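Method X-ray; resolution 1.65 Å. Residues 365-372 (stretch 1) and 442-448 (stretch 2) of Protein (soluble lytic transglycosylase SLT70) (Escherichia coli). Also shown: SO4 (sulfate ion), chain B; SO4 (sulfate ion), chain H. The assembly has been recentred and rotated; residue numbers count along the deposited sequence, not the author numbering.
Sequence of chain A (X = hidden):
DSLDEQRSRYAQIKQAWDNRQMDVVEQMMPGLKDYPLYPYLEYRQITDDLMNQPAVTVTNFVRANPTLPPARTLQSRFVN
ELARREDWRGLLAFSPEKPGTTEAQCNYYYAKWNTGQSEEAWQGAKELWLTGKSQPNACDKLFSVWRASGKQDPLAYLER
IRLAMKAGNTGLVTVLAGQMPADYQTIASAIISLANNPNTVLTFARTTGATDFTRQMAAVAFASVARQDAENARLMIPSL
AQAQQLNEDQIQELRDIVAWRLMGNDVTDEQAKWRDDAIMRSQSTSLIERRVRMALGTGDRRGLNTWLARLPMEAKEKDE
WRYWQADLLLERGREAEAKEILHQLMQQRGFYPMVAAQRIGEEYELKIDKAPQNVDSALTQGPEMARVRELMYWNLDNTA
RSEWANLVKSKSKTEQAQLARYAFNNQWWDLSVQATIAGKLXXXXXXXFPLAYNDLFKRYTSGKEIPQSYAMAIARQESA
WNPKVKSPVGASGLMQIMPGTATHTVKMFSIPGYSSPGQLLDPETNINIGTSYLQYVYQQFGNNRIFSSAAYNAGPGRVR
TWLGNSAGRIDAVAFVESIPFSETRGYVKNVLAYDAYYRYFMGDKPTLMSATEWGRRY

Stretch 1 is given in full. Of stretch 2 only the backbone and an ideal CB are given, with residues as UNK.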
# COMPACT_ATOMS: atom_id res chain seq x y z
N GLU A 365 -4.29 3.04 -29.33
CA GLU A 365 -3.52 4.27 -29.47
C GLU A 365 -3.04 4.78 -28.11
O GLU A 365 -3.85 5.14 -27.26
CB GLU A 365 -4.34 5.36 -30.16
CG GLU A 365 -4.62 5.08 -31.63
CD GLU A 365 -5.38 6.21 -32.31
OE1 GLU A 365 -6.24 6.83 -31.65
OE2 GLU A 365 -5.12 6.47 -33.50
N LEU A 366 -1.73 4.78 -27.92
CA LEU A 366 -1.16 5.27 -26.68
C LEU A 366 -1.12 6.79 -26.70
O LEU A 366 -0.65 7.39 -27.66
CB LEU A 366 0.28 4.77 -26.50
CG LEU A 366 0.53 3.33 -26.07
CD1 LEU A 366 2.02 3.16 -25.83
CD2 LEU A 366 -0.21 3.07 -24.79
N LYS A 367 -1.68 7.41 -25.66
CA LYS A 367 -1.64 8.86 -25.56
C LYS A 367 -0.36 9.15 -24.77
O LYS A 367 -0.20 8.68 -23.64
CB LYS A 367 -2.85 9.40 -24.81
CG LYS A 367 -2.74 10.89 -24.52
CD LYS A 367 -4.03 11.46 -23.95
CE LYS A 367 -3.85 12.92 -23.53
NZ LYS A 367 -3.34 13.78 -24.63
N ILE A 368 0.58 9.84 -25.41
CA ILE A 368 1.84 10.18 -24.73
C ILE A 368 2.07 11.69 -24.69
O ILE A 368 2.36 12.30 -25.71
CB ILE A 368 3.06 9.50 -25.43
CG1 ILE A 368 2.84 7.99 -25.52
CG2 ILE A 368 4.35 9.78 -24.64
CD1 ILE A 368 3.90 7.26 -26.30
N ASP A 369 1.84 12.29 -23.52
CA ASP A 369 2.07 13.72 -23.31
C ASP A 369 3.56 13.88 -23.06
O ASP A 369 4.16 13.09 -22.32
CB ASP A 369 1.32 14.22 -22.07
CG ASP A 369 -0.18 14.24 -22.25
OD1 ASP A 369 -0.68 13.94 -23.35
OD2 ASP A 369 -0.87 14.56 -21.26
N LYS A 370 4.16 14.90 -23.66
CA LYS A 370 5.59 15.14 -23.48
C LYS A 370 5.87 16.19 -22.42
O LYS A 370 5.08 17.10 -22.21
CB LYS A 370 6.22 15.60 -24.79
CG LYS A 370 6.19 14.58 -25.92
CD LYS A 370 6.78 15.19 -27.19
CE LYS A 370 6.60 14.29 -28.40
NZ LYS A 370 7.16 14.90 -29.63
N ALA A 371 7.01 16.05 -21.75
CA ALA A 371 7.41 17.03 -20.75
C ALA A 371 7.94 18.24 -21.55
O ALA A 371 8.18 18.14 -22.76
CB ALA A 371 8.51 16.45 -19.86
N PRO A 372 8.10 19.40 -20.89
CA PRO A 372 8.60 20.59 -21.59
C PRO A 372 9.97 20.35 -22.25
O PRO A 372 10.74 19.50 -21.80
CB PRO A 372 8.72 21.62 -20.46
CG PRO A 372 7.65 21.20 -19.50
CD PRO A 372 7.78 19.70 -19.49
N UNK A 442 -0.34 11.13 -15.46
CA UNK A 442 -0.66 9.79 -15.93
C UNK A 442 -0.44 9.51 -17.40
O UNK A 442 -0.26 8.35 -17.79
CB UNK A 442 -2.13 9.50 -15.61
N UNK A 443 -0.49 10.55 -18.23
CA UNK A 443 -0.28 10.37 -19.66
C UNK A 443 1.15 10.63 -20.12
O UNK A 443 1.44 10.52 -21.31
CB UNK A 443 -1.23 11.29 -20.43
N UNK A 444 2.05 10.99 -19.19
CA UNK A 444 3.47 11.18 -19.53
C UNK A 444 4.12 9.79 -19.46
O UNK A 444 4.99 9.52 -18.62
CB UNK A 444 4.16 12.17 -18.59
N UNK A 445 3.70 8.92 -20.37
CA UNK A 445 4.16 7.54 -20.36
C UNK A 445 5.65 7.26 -20.40
O UNK A 445 6.11 6.31 -19.76
CB UNK A 445 3.53 6.83 -21.56
N UNK A 446 6.42 8.06 -21.13
CA UNK A 446 7.86 7.81 -21.23
C UNK A 446 8.55 7.91 -19.87
O UNK A 446 9.40 7.10 -19.55
CB UNK A 446 8.50 8.80 -22.21
N UNK A 447 8.16 8.92 -19.08
CA UNK A 447 8.74 9.13 -17.75
C UNK A 447 8.19 8.15 -16.72
O UNK A 447 8.87 7.82 -15.74
CB UNK A 447 8.48 10.56 -17.28
N UNK A 448 6.96 7.68 -16.94
CA UNK A 448 6.34 6.71 -16.04
C UNK A 448 6.89 5.29 -16.27
O UNK A 448 6.86 4.46 -15.36
CB UNK A 448 4.82 6.72 -16.23
S SO4 B . -2.14 2.94 -16.34
O1 SO4 B . -2.15 1.58 -16.91
O2 SO4 B . -1.51 3.87 -17.29
O3 SO4 B . -3.54 3.35 -16.10
O4 SO4 B . -1.42 2.96 -15.05
S SO4 H . 1.81 4.13 -10.89
O1 SO4 H . 1.36 3.40 -12.09
O2 SO4 H . 0.85 3.91 -9.79
O3 SO4 H . 3.13 3.63 -10.49
O4 SO4 H . 1.89 5.56 -11.20

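At position 442 nothing of stretch 1 lies within 5.5 Å of the ideal CB, so stretch 1 sets no preference and many side chains would fit. The residue is W442; its ring leads away from stretch 1, and W442 CZ3 lies 3.4 Å from O4 of the chain H sulfate.

At 443, CA-to-CB points toward stretch 1, and the ideal CB sits 3.4 Å from D369 OD2. The main chain is already engaged: D369 N donates to the carbonyl O of 443 at 2.9 Å. A carboxylate beside CB would favour a small or polar side chain, or a donor; a second acid looks less obvious. The residue is nevertheless D443. Its OD2 stands 4.2 Å from D369 OD2, and water 3 donates to both oxygens, at 2.7 Å each, so one water bridges the two like charges. D369 is also held by a salt bridge from K367 NZ to D369 OD1 (3.0 Å).

Position 444, just before a helix, has D369 as its nearest neighbour in stretch 1 by CA distance. Its CB points away overall, although the ideal CB is 3.8 Å from D369 O. Ser, Thr, Asp or Asn would suit an N-cap, while a longer flat side chain could turn back over D369. H444 does the latter: D369 CB lies over the face of its ring, 3.9 Å from the centroid, a CH-pi contact. Water 4 connects H444 NE2 (2.8 Å) with K370 O (3.1 Å).

Position 445 opens the helix with CB pointing toward stretch 1, 4.2 Å from I368 CG1. With L366 also near, a branched aliphatic such as Leu, Ile or Val, or Met, would suit. L445 places CD1 3.9 Å from L366 CD2 and 4.1 Å from I368 CG1.

The CB of 446 points sideways, 4.9 Å from I368 CG2, leaving room for many polar side chains. E446 makes little direct contact; its backbone N donates to water 2 at 3.2 Å.

At 447 CB again points toward stretch 1, but from beyond 5.5 Å. A long acceptor could reach the region of A371 N, directly or through water. E447 bends at chi2 (p): water 5 accepts from A371 N (3.0 Å) and donates to E447 OE2 (2.7 Å), while water 2 links D369 O and E447 OE1.

Position 448 is out of reach of stretch 1, but the nearby sulfates favour a cationic side chain. R448 donates from NH1 to O2 of the chain B sulfate (2.9 Å) and from NH2 to O1 of the chain H sulfate (2.8 Å).

Stretch 2 442-448: WDHLEER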
# COMPACT_ATOMS: atom_id res chain seq x y z
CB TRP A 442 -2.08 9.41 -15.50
CG TRP A 442 -2.39 9.63 -14.03
CD1 TRP A 442 -3.52 10.21 -13.51
CD2 TRP A 442 -1.58 9.27 -12.90
NE1 TRP A 442 -3.46 10.23 -12.14
CE2 TRP A 442 -2.28 9.66 -11.73
CE3 TRP A 442 -0.33 8.66 -12.76
CZ2 TRP A 442 -1.77 9.45 -10.45
CZ3 TRP A 442 0.18 8.45 -11.47
CH2 TRP A 442 -0.54 8.85 -10.34
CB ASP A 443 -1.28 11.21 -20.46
CG ASP A 443 -2.72 10.76 -20.27
OD1 ASP A 443 -2.99 9.54 -20.38
OD2 ASP A 443 -3.59 11.61 -19.99
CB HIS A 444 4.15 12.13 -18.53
CG HIS A 444 3.85 13.57 -18.78
ND1 HIS A 444 2.59 14.11 -18.66
CD2 HIS A 444 4.66 14.60 -19.14
CE1 HIS A 444 2.63 15.40 -18.94
NE2 HIS A 444 3.88 15.72 -19.23
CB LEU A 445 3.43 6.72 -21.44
CG LEU A 445 1.90 6.69 -21.35
CD1 LEU A 445 1.34 5.76 -22.44
CD2 LEU A 445 1.45 6.24 -19.96
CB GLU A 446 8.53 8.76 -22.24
CG GLU A 446 9.90 8.24 -22.62
CD GLU A 446 10.58 9.01 -23.73
OE1 GLU A 446 10.22 10.18 -23.97
OE2 GLU A 446 11.48 8.42 -24.37
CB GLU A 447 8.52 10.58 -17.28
CG GLU A 447 9.26 11.65 -18.10
CD GLU A 447 8.61 11.94 -19.45
OE1 GLU A 447 7.38 11.78 -19.58
OE2 GLU A 447 9.34 12.34 -20.38
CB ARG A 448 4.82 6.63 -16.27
CG ARG A 448 4.02 7.91 -15.91
CD ARG A 448 2.50 7.67 -16.05
NE ARG A 448 2.04 6.66 -15.11
CZ ARG A 448 1.04 5.81 -15.33
NH1 ARG A 448 0.31 5.90 -16.44
NH2 ARG A 448 0.73 4.90 -14.42
O HOH W 1 -1.71 7.49 -21.75
O HOH W 2 6.04 11.17 -21.78
O HOH W 3 -3.43 14.21 -20.66
O HOH W 4 4.48 18.48 -19.52
O HOH W 5 8.71 13.77 -22.54
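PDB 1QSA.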